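Local structure of RNA-dependent RNA polymerase (Toscana virus, 6QW5) at residues 4-9 with 119-124; 95-100 with 159-164; 112-117 with 126-131. The protein is the viral L protein, whose N-terminal part, modelled here, is probably a metal-dependent cap-snatching endonuclease that cleaves host mRNA to prime viral transcription. All coordinates share one frame; numbering follows the deposited sequence.

In the fold
Contact 3 is the buried core of the three. It pairs strands 115-118 and 124-131 and carries the two manganese ions with a bound diketo acid, 2-4-dioxo-4-phenylbutanoic acid. Contacts 1 and 2 lie near the surface, about 14 Å apart between centres. Contact 1 holds the turn of the same hairpin against the N-terminal 3-10 segment, through a salt bridge and two bridging waters. Contact 2 is mostly apolar and sets helix 94-98 against the start of strand 163-171. That strand neighbours 124-131 in the mixed sheet: Val124 pairs with Pro162 and Ser164, and Ser164 O meets Val126 N at 2.9 Å. All three contacts thus reach strand 124-131.

Contact 1 (4-9 with 119-124); sequences RILKKQ and TETGHV. With SO4 (sulfate ion), chain G.
Arg4 and Glu120 form the salt bridge at the centre of this surface contact. Arg4 NE lies 2.6 Å from Glu120 OE2, with an N-H...O angle of 134°. Arg4 NH2 adds weak bonds to both carboxylate oxygens. The two flat groups are steeply turned, with planes 76° apart, and NE meets OE2 from above the carboxylate plane. The Arg4 chain bends at chi2 and chi3, which brings its NE edge round to the acid.

Leu6 crosses the Glu120 side chain obliquely, its CB 3.6 Å from Glu120 OE1. Lys7 crosses the Glu120 side chain at about a right angle, and its CG packs 3.6 Å from Glu120 O. Two waters add to the grip. One accepts from Leu6 N and donates to Glu120 OE1 at 2.7 Å. The other accepts from Lys7 NZ and donates to Glu120 O. A sulfate ion, probably from the crystallisation liquor, takes a hydrogen bond from Arg4 N to its O4 at 2.8 Å.

Glu120 is presented by a type I beta turn from Thr119 to Gly122. Gly122 N bonds Thr119 O, and His123 N bonds Thr119 OG1 at 3.2 Å. Thr121 OG1 links the hydroxyl of Thr119 to His123 ND1. The turn joins strands 115-118 and 124-131, while segment 4-9 lies in the loop before strand 16-17.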
loop_
_atom_site.group_PDB
_atom_site.type_symbol
_atom_site.label_atom_id
_atom_site.label_comp_id
_atom_site.label_asym_id
_atom_site.label_seq_id
_atom_site.Cartn_x
_atom_site.Cartn_y
_atom_site.Cartn_z
ATOM N N ARG A 4 -2.755 -28.406 -8.100
ATOM C CA ARG A 4 -3.614 -27.592 -7.238
ATOM C C ARG A 4 -5.056 -27.683 -7.724
ATOM O O ARG A 4 -5.394 -27.178 -8.796
ATOM C CB ARG A 4 -3.146 -26.135 -7.204
ATOM C CG ARG A 4 -1.707 -25.958 -6.661
ATOM C CD ARG A 4 -1.613 -26.238 -5.159
ATOM N NE ARG A 4 -2.358 -25.279 -4.346
ATOM C CZ ARG A 4 -2.558 -25.394 -3.036
ATOM N NH1 ARG A 4 -2.061 -26.431 -2.370
ATOM N NH2 ARG A 4 -3.262 -24.470 -2.397
ATOM N N ILE A 5 -5.915 -28.294 -6.913
ATOM C CA ILE A 5 -7.263 -28.605 -7.377
ATOM C C ILE A 5 -8.132 -27.344 -7.449
ATOM O O ILE A 5 -9.087 -27.283 -8.230
ATOM C CB ILE A 5 -7.872 -29.693 -6.462
ATOM C CG1 ILE A 5 -9.137 -30.294 -7.084
ATOM C CG2 ILE A 5 -8.122 -29.132 -5.088
ATOM C CD1 ILE A 5 -9.644 -31.522 -6.322
ATOM N N LEU A 6 -7.827 -26.320 -6.648
ATOM C CA LEU A 6 -8.616 -25.097 -6.694
ATOM C C LEU A 6 -8.488 -24.376 -8.031
ATOM O O LEU A 6 -9.314 -23.517 -8.328
ATOM C CB LEU A 6 -8.215 -24.191 -5.534
ATOM C CG LEU A 6 -8.678 -24.714 -4.164
ATOM C CD1 LEU A 6 -8.647 -23.627 -3.113
ATOM C CD2 LEU A 6 -10.062 -25.347 -4.254
ATOM N N LYS A 7 -7.496 -24.725 -8.857
ATOM C CA LYS A 7 -7.404 -24.175 -10.206
ATOM C C LYS A 7 -8.322 -24.883 -11.203
ATOM O O LYS A 7 -8.322 -24.511 -12.385
ATOM C CB LYS A 7 -5.957 -24.246 -10.708
ATOM C CG LYS A 7 -4.942 -23.534 -9.810
ATOM C CD LYS A 7 -3.514 -23.796 -10.258
ATOM C CE LYS A 7 -3.315 -23.305 -11.673
ATOM N NZ LYS A 7 -3.636 -21.849 -11.759
ATOM N N LYS A 8 -9.106 -25.879 -10.768
ATOM C CA LYS A 8 -9.937 -26.674 -11.674
ATOM C C LYS A 8 -11.429 -26.382 -11.525
ATOM O O LYS A 8 -12.256 -27.230 -11.865
ATOM C CB LYS A 8 -9.677 -28.170 -11.462
ATOM C CG LYS A 8 -8.186 -28.576 -11.542
ATOM C CD LYS A 8 -8.020 -30.103 -11.532
ATOM C CE LYS A 8 -6.558 -30.520 -11.356
ATOM N NZ LYS A 8 -5.667 -29.891 -12.370
ATOM N N GLN A 9 -11.790 -25.197 -11.041
ATOM C CA GLN A 9 -13.176 -24.840 -10.789
ATOM C C GLN A 9 -13.828 -24.227 -12.015
ATOM O O GLN A 9 -13.147 -23.731 -12.910
ATOM C CB GLN A 9 -13.254 -23.850 -9.640
ATOM C CG GLN A 9 -12.587 -24.314 -8.401
ATOM C CD GLN A 9 -12.738 -23.298 -7.304
ATOM O OE1 GLN A 9 -11.758 -22.720 -6.833
ATOM N NE2 GLN A 9 -13.973 -23.056 -6.905
ATOM N N THR A 119 -5.021 -15.188 -7.283
ATOM C CA THR A 119 -5.280 -16.359 -6.452
ATOM C C THR A 119 -5.439 -17.612 -7.313
ATOM O O THR A 119 -5.656 -17.536 -8.526
ATOM C CB THR A 119 -6.540 -16.187 -5.594
ATOM O OG1 THR A 119 -7.696 -16.126 -6.439
ATOM C CG2 THR A 119 -6.466 -14.932 -4.731
ATOM N N GLU A 120 -5.362 -18.773 -6.643
ATOM C CA GLU A 120 -5.567 -20.062 -7.306
ATOM C C GLU A 120 -6.949 -20.162 -7.924
ATOM O O GLU A 120 -7.123 -20.784 -8.980
ATOM C CB GLU A 120 -5.381 -21.205 -6.310
ATOM C CG GLU A 120 -3.985 -21.704 -6.209
ATOM C CD GLU A 120 -3.809 -22.696 -5.069
ATOM O OE1 GLU A 120 -4.778 -23.403 -4.710
ATOM O OE2 GLU A 120 -2.697 -22.746 -4.512
ATOM N N THR A 121 -7.956 -19.580 -7.270
ATOM C CA THR A 121 -9.312 -19.681 -7.775
ATOM C C THR A 121 -9.552 -18.815 -9.002
ATOM O O THR A 121 -10.655 -18.852 -9.549
ATOM C CB THR A 121 -10.306 -19.297 -6.688
ATOM O OG1 THR A 121 -9.971 -17.992 -6.198
ATOM C CG2 THR A 121 -10.225 -20.285 -5.540
ATOM N N GLY A 122 -8.564 -18.059 -9.462
ATOM C CA GLY A 122 -8.718 -17.259 -10.659
ATOM C C GLY A 122 -9.110 -15.809 -10.452
ATOM O O GLY A 122 -9.458 -15.139 -11.429
ATOM N N HIS A 123 -9.073 -15.305 -9.223
ATOM C CA HIS A 123 -9.396 -13.914 -8.941
ATOM C C HIS A 123 -8.114 -13.095 -8.875
ATOM O O HIS A 123 -7.055 -13.589 -8.473
ATOM C CB HIS A 123 -10.163 -13.776 -7.622
ATOM C CG HIS A 123 -11.515 -14.420 -7.630
ATOM N ND1 HIS A 123 -11.744 -15.677 -7.110
ATOM C CD2 HIS A 123 -12.712 -13.980 -8.086
ATOM C CE1 HIS A 123 -13.022 -15.983 -7.245
ATOM N NE2 HIS A 123 -13.632 -14.972 -7.839
ATOM N N VAL A 124 -8.211 -11.841 -9.282
ATOM C CA VAL A 124 -7.078 -10.922 -9.253
ATOM C C VAL A 124 -7.466 -9.742 -8.374
ATOM O O VAL A 124 -8.564 -9.200 -8.514
ATOM C CB VAL A 124 -6.679 -10.454 -10.663
ATOM C CG1 VAL A 124 -5.580 -9.381 -10.595
ATOM C CG2 VAL A 124 -6.228 -11.648 -11.530
HETATM S S SO4 G . -0.813 -26.795 -11.344
HETATM O O1 SO4 G . -0.475 -25.421 -11.693
HETATM O O2 SO4 G . 0.367 -27.659 -11.370
HETATM O O3 SO4 G . -1.815 -27.267 -12.295
HETATM O O4 SO4 G . -1.353 -26.840 -9.987
HETATM O O HOH W 1 -5.425 -26.002 -4.706
HETATM O O HOH W 2 -6.013 -20.103 -11.613
#

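Contact 2 (95-100 with 159-164)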
loop_
_atom_site.group_PDB
_atom_site.type_symbol
_atom_site.label_atom_id
_atom_site.label_comp_id
_atom_site.label_asym_id
_atom_site.label_seq_id
_atom_site.Cartn_x
_atom_site.Cartn_y
_atom_site.Cartn_z
ATOM N N VAL A 95 0.809 -5.932 -17.554
ATOM C CA VAL A 95 1.187 -6.887 -18.594
ATOM C C VAL A 95 1.841 -8.119 -17.987
ATOM O O VAL A 95 1.780 -9.212 -18.561
ATOM C CB VAL A 95 2.104 -6.212 -19.636
ATOM C CG1 VAL A 95 3.507 -5.937 -19.052
ATOM C CG2 VAL A 95 2.203 -7.068 -20.892
ATOM N N GLU A 96 2.448 -7.978 -16.808
ATOM C CA GLU A 96 3.088 -9.120 -16.169
ATOM C C GLU A 96 2.089 -10.178 -15.727
ATOM O O GLU A 96 2.464 -11.344 -15.591
ATOM C CB GLU A 96 3.911 -8.654 -14.969
ATOM C CG GLU A 96 5.063 -7.728 -15.335
ATOM C CD GLU A 96 5.773 -7.204 -14.100
ATOM O OE1 GLU A 96 5.961 -7.997 -13.156
ATOM O OE2 GLU A 96 6.124 -6.000 -14.061
ATOM N N VAL A 97 0.835 -9.796 -15.493
ATOM C CA VAL A 97 -0.175 -10.723 -15.026
ATOM C C VAL A 97 -1.154 -11.093 -16.128
ATOM O O VAL A 97 -1.641 -12.228 -16.151
ATOM C CB VAL A 97 -0.927 -10.124 -13.815
ATOM C CG1 VAL A 97 -2.177 -10.930 -13.478
ATOM C CG2 VAL A 97 -0.005 -10.018 -12.591
ATOM N N PHE A 98 -1.450 -10.174 -17.041
ATOM C CA PHE A 98 -2.500 -10.375 -18.021
ATOM C C PHE A 98 -1.992 -10.555 -19.442
ATOM O O PHE A 98 -2.800 -10.841 -20.326
ATOM C CB PHE A 98 -3.472 -9.185 -17.998
ATOM C CG PHE A 98 -4.266 -9.070 -16.718
ATOM C CD1 PHE A 98 -5.457 -9.762 -16.554
ATOM C CD2 PHE A 98 -3.820 -8.255 -15.694
ATOM C CE1 PHE A 98 -6.195 -9.638 -15.385
ATOM C CE2 PHE A 98 -4.540 -8.128 -14.523
ATOM C CZ PHE A 98 -5.722 -8.819 -14.361
ATOM N N GLY A 99 -0.701 -10.387 -19.698
ATOM C CA GLY A 99 -0.239 -10.251 -21.067
ATOM C C GLY A 99 -0.762 -8.949 -21.649
ATOM O O GLY A 99 -1.422 -8.155 -20.978
ATOM N N VAL A 100 -0.446 -8.718 -22.925
ATOM C CA VAL A 100 -0.974 -7.532 -23.589
ATOM C C VAL A 100 -2.462 -7.727 -23.838
ATOM O O VAL A 100 -2.909 -8.803 -24.258
ATOM C CB VAL A 100 -0.224 -7.225 -24.897
ATOM C CG1 VAL A 100 1.258 -7.077 -24.624
ATOM C CG2 VAL A 100 -0.448 -8.324 -25.913
ATOM N N ALA A 159 -12.318 -8.610 -18.174
ATOM C CA ALA A 159 -12.801 -9.590 -19.147
ATOM C C ALA A 159 -11.922 -10.838 -19.210
ATOM O O ALA A 159 -12.366 -11.869 -19.729
ATOM C CB ALA A 159 -12.900 -8.946 -20.534
ATOM N N ILE A 160 -10.701 -10.786 -18.681
ATOM C CA ILE A 160 -9.816 -11.956 -18.688
ATOM C C ILE A 160 -9.944 -12.750 -17.398
ATOM O O ILE A 160 -10.199 -13.956 -17.419
ATOM C CB ILE A 160 -8.359 -11.519 -18.945
ATOM C CG1 ILE A 160 -8.267 -10.753 -20.271
ATOM C CG2 ILE A 160 -7.407 -12.737 -18.937
ATOM C CD1 ILE A 160 -6.920 -10.082 -20.514
ATOM N N LYS A 161 -9.781 -12.082 -16.255
ATOM C CA LYS A 161 -9.999 -12.644 -14.933
ATOM C C LYS A 161 -10.703 -11.568 -14.116
ATOM O O LYS A 161 -10.368 -10.389 -14.259
ATOM C CB LYS A 161 -8.680 -13.023 -14.239
ATOM C CG LYS A 161 -7.810 -14.018 -14.963
ATOM C CD LYS A 161 -6.404 -13.996 -14.378
ATOM C CE LYS A 161 -5.433 -14.809 -15.227
ATOM N NZ LYS A 161 -4.020 -14.344 -15.038
ATOM N N PRO A 162 -11.644 -11.932 -13.238
ATOM C CA PRO A 162 -12.306 -10.912 -12.414
ATOM C C PRO A 162 -11.290 -10.184 -11.552
ATOM O O PRO A 162 -10.264 -10.747 -11.156
ATOM C CB PRO A 162 -13.296 -11.717 -11.558
ATOM C CG PRO A 162 -12.752 -13.137 -11.569
ATOM C CD PRO A 162 -12.108 -13.295 -12.925
ATOM N N ILE A 163 -11.574 -8.907 -11.293
ATOM C CA ILE A 163 -10.685 -8.024 -10.546
ATOM C C ILE A 163 -11.494 -7.347 -9.456
ATOM O O ILE A 163 -12.614 -6.878 -9.698
ATOM C CB ILE A 163 -10.008 -6.960 -11.446
ATOM C CG1 ILE A 163 -9.017 -7.599 -12.409
ATOM C CG2 ILE A 163 -9.299 -5.848 -10.601
ATOM C CD1 ILE A 163 -8.575 -6.662 -13.525
ATOM N N SER A 164 -10.926 -7.306 -8.255
ATOM C CA SER A 164 -11.390 -6.448 -7.176
ATOM C C SER A 164 -10.324 -5.392 -6.904
ATOM O O SER A 164 -9.146 -5.725 -6.697
ATOM C CB SER A 164 -11.656 -7.251 -5.896
ATOM O OG SER A 164 -12.756 -8.109 -6.062
#
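Phe98 makes the apolar part of this contact with Ile160 and Ile163. Its CZ lies 3.7 Å from Ile163 CD1, which approaches the ring obliquely. Ile160 meets the ring at an edge, with its CB 4.2 Å from Phe98 CD1. The CB of Lys161 also comes obliquely to the ring, near CE1. Phe98 CG stands anti to its carbonyl carbon (chi1 -67°), and from there the ring reaches across to the two isoleucines. Val97 CG1, from the same segment, lies on one face of the ring toward its rim, 3.8 Å above the plane.

The polar part belongs to Lys161. Its chain is extended beyond CG and carries the amine along to the end of helix 94-98. There NZ makes a weak hydrogen bond to Val97 O at 3.4 Å. The amine also lies 5.5 Å from the centroid of the Phe98 ring, 28° off the ring normal. That is at most a weak cation-pi attraction. The stronger partner of NZ is Glu118, with which it forms a salt bridge.

The backbone part ends the helix. Gly99 N still bonds Val95 O, but Gly99 then leaves helical angles with a positive phi of 67°.

Around the contact, Phe98 also touches Val124 of strand 124-131 and Arg157 of helix 136-157. Ile163 packs on Val126, Leu16 and Cys154, between strands 124-131 and 16-17 and helix 136-157.

Contact 3 (112-117 with 126-131). With MN (manganese (II) ion), chain C; MN (manganese (II) ion), chain D; XI7 (2-4-dioxo-4-phenylbutanoic acid), chain E.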
loop_
_atom_site.group_PDB
_atom_site.type_symbol
_atom_site.label_atom_id
_atom_site.label_comp_id
_atom_site.label_asym_id
_atom_site.label_seq_id
_atom_site.Cartn_x
_atom_site.Cartn_y
_atom_site.Cartn_z
ATOM N N SER A 112 1.269 0.373 -13.327
ATOM C CA SER A 112 1.760 -0.515 -12.279
ATOM C C SER A 112 1.209 -0.071 -10.927
ATOM O O SER A 112 1.830 0.725 -10.225
ATOM C CB SER A 112 3.292 -0.551 -12.248
ATOM O OG SER A 112 3.830 0.757 -12.332
ATOM N N PRO A 113 0.037 -0.579 -10.550
ATOM C CA PRO A 113 -0.458 -0.321 -9.187
ATOM C C PRO A 113 0.461 -0.987 -8.172
ATOM O O PRO A 113 1.345 -1.773 -8.515
ATOM C CB PRO A 113 -1.873 -0.919 -9.179
ATOM C CG PRO A 113 -1.955 -1.787 -10.408
ATOM C CD PRO A 113 -0.884 -1.381 -11.368
ATOM N N ASP A 114 0.267 -0.625 -6.897
ATOM C CA ASP A 114 1.185 -1.076 -5.857
ATOM C C ASP A 114 1.161 -2.589 -5.676
ATOM O O ASP A 114 2.185 -3.173 -5.325
ATOM C CB ASP A 114 0.871 -0.378 -4.529
ATOM C CG ASP A 114 1.290 1.078 -4.527
ATOM O OD1 ASP A 114 2.329 1.422 -5.146
ATOM O OD2 ASP A 114 0.564 1.885 -3.928
HETATM N N MSE A 115 0.016 -3.241 -5.877
HETATM C CA MSE A 115 -0.036 -4.708 -5.819
HETATM C C MSE A 115 -0.993 -5.264 -6.872
HETATM O O MSE A 115 -2.046 -4.687 -7.136
HETATM C CB MSE A 115 -0.477 -5.221 -4.438
HETATM C CG MSE A 115 0.232 -4.628 -3.219
HETATM SE SE MSE A 115 -0.423 -5.475 -1.576
HETATM C CE MSE A 115 0.773 -7.051 -1.549
ATOM N N ILE A 116 -0.632 -6.391 -7.473
ATOM C CA ILE A 116 -1.555 -7.165 -8.308
ATOM C C ILE A 116 -1.411 -8.602 -7.838
ATOM O O ILE A 116 -0.354 -9.217 -8.035
ATOM C CB ILE A 116 -1.261 -7.038 -9.811
ATOM C CG1 ILE A 116 -1.204 -5.577 -10.236
ATOM C CG2 ILE A 116 -2.337 -7.731 -10.640
ATOM C CD1 ILE A 116 -1.040 -5.391 -11.725
ATOM N N ILE A 117 -2.439 -9.120 -7.168
ATOM C CA ILE A 117 -2.389 -10.431 -6.533
ATOM C C ILE A 117 -3.347 -11.374 -7.254
ATOM O O ILE A 117 -4.553 -11.108 -7.331
ATOM C CB ILE A 117 -2.735 -10.341 -5.044
ATOM C CG1 ILE A 117 -1.883 -9.248 -4.375
ATOM C CG2 ILE A 117 -2.579 -11.711 -4.389
ATOM C CD1 ILE A 117 -2.429 -8.752 -3.061
ATOM N N VAL A 126 -6.270 -5.954 -7.278
ATOM C CA VAL A 126 -5.419 -4.803 -7.539
ATOM C C VAL A 126 -5.499 -3.895 -6.321
ATOM O O VAL A 126 -6.601 -3.568 -5.865
ATOM C CB VAL A 126 -5.843 -4.080 -8.830
ATOM C CG1 VAL A 126 -5.046 -2.782 -9.011
ATOM C CG2 VAL A 126 -5.637 -4.998 -10.034
ATOM N N VAL A 127 -4.337 -3.534 -5.755
ATOM C CA VAL A 127 -4.266 -2.729 -4.531
ATOM C C VAL A 127 -3.408 -1.488 -4.788
ATOM O O VAL A 127 -2.280 -1.598 -5.280
ATOM C CB VAL A 127 -3.692 -3.522 -3.338
ATOM C CG1 VAL A 127 -3.848 -2.712 -2.034
ATOM C CG2 VAL A 127 -4.350 -4.903 -3.195
ATOM N N GLU A 128 -3.927 -0.311 -4.448
ATOM C CA GLU A 128 -3.141 0.913 -4.556
ATOM C C GLU A 128 -3.118 1.612 -3.208
ATOM O O GLU A 128 -4.155 1.735 -2.555
ATOM C CB GLU A 128 -3.677 1.853 -5.632
ATOM C CG GLU A 128 -2.878 3.175 -5.770
ATOM C CD GLU A 128 -1.431 2.985 -6.225
ATOM O OE1 GLU A 128 -1.107 1.938 -6.824
ATOM O OE2 GLU A 128 -0.607 3.891 -5.990
ATOM N N PHE A 129 -1.924 2.022 -2.790
ATOM C CA PHE A 129 -1.697 2.797 -1.579
ATOM C C PHE A 129 -1.433 4.256 -1.932
ATOM O O PHE A 129 -0.803 4.573 -2.947
ATOM C CB PHE A 129 -0.489 2.277 -0.790
ATOM C CG PHE A 129 -0.477 0.786 -0.565
ATOM C CD1 PHE A 129 -1.547 0.153 0.042
ATOM C CD2 PHE A 129 0.634 0.026 -0.933
ATOM C CE1 PHE A 129 -1.531 -1.209 0.267
ATOM C CE2 PHE A 129 0.656 -1.343 -0.718
ATOM C CZ PHE A 129 -0.428 -1.958 -0.113
ATOM N N THR A 130 -1.848 5.141 -1.039
ATOM C CA THR A 130 -1.542 6.546 -1.228
ATOM C C THR A 130 -1.563 7.215 0.142
ATOM O O THR A 130 -2.064 6.654 1.114
ATOM C CB THR A 130 -2.534 7.188 -2.219
ATOM O OG1 THR A 130 -2.090 8.498 -2.585
ATOM C CG2 THR A 130 -3.920 7.257 -1.629
ATOM N N THR A 131 -0.953 8.392 0.216
ATOM C CA THR A 131 -0.854 9.172 1.444
ATOM C C THR A 131 -1.245 10.612 1.138
ATOM O O THR A 131 -1.232 11.037 -0.016
ATOM C CB THR A 131 0.579 9.158 2.026
ATOM O OG1 THR A 131 1.402 10.085 1.296
ATOM C CG2 THR A 131 1.204 7.783 1.916
HETATM MN MN MN C . 0.771 4.109 -4.290
HETATM MN MN MN D . 3.286 2.594 -6.505
HETATM O O8 XI7 E . 2.338 4.222 -5.694
HETATM C C9 XI7 E . 2.524 5.526 -5.996
HETATM C C10 XI7 E . 1.744 6.497 -5.414
HETATM O O11 XI7 E . 0.852 6.260 -4.547
HETATM O O10 XI7 E . 1.889 7.693 -5.765
HETATM C C8 XI7 E . 3.485 5.911 -6.885
HETATM C C7 XI7 E . 4.424 5.037 -7.643
HETATM C C1 XI7 E . 5.512 5.688 -8.482
HETATM C C6 XI7 E . 5.546 7.090 -8.606
HETATM C C5 XI7 E . 6.531 7.734 -9.374
HETATM C C4 XI7 E . 7.504 6.980 -10.039
HETATM C C3 XI7 E . 7.468 5.578 -9.920
HETATM C C2 XI7 E . 6.479 4.937 -9.146
HETATM O O14 XI7 E . 4.289 3.811 -7.778
HETATM O O HOH W 3 1.628 2.423 -7.939
HETATM O O HOH W 4 4.887 2.486 -5.241
#
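Asp114 and Glu128 meet at the metal end of the contact, where packing is tight. Asp114 N donates to Glu128 OE1 at 2.9 Å, nearly along the C-O axis. Phe129 N donates to Asp114 OD2 at 2.7 Å and 157°, using the anti lone pair of that oxygen. The same OD2 binds one manganese ion, together with Glu128 OE2 and Phe129 O. Both carboxylates are therefore held by a backbone N-H as well as by metal. Glu128 CG is anti to the backbone N, and a bend at chi2 (64°) swings its carboxylate towards Asp114.

Asp114 OD1 binds the second manganese at 2.0 Å, and O8 of the diketo acid bridges both ions. The diketo acid also binds the first ion through O11 and the second through O14. His79 completes the first site, and Asp91 with two waters the second. Such a two-metal centre on a beta hairpin fits the PDDEXK nuclease fold, consistent with cap-snatching endonuclease activity. Asp114 and Met115 both face Val127, a classic beta bulge just beyond the regular pairing. Met115 and Val127 form the antiparallel hydrogen-bonded pair, with Met115 N to Val127 O and Val127 N to Met115 O both at 2.9 Å.

Pro113 CG packs closely on Val126 CG1, at 3.5 Å. Selenomethionine Met115 lies alongside Val127, and its SE approaches Phe129 CZ at 3.8 Å, oblique to the ring in a Met-aromatic contact. The fit is looser at the exposed Ile117, whose CD1 comes no nearer to Val127 CG2 than 4.3 Å.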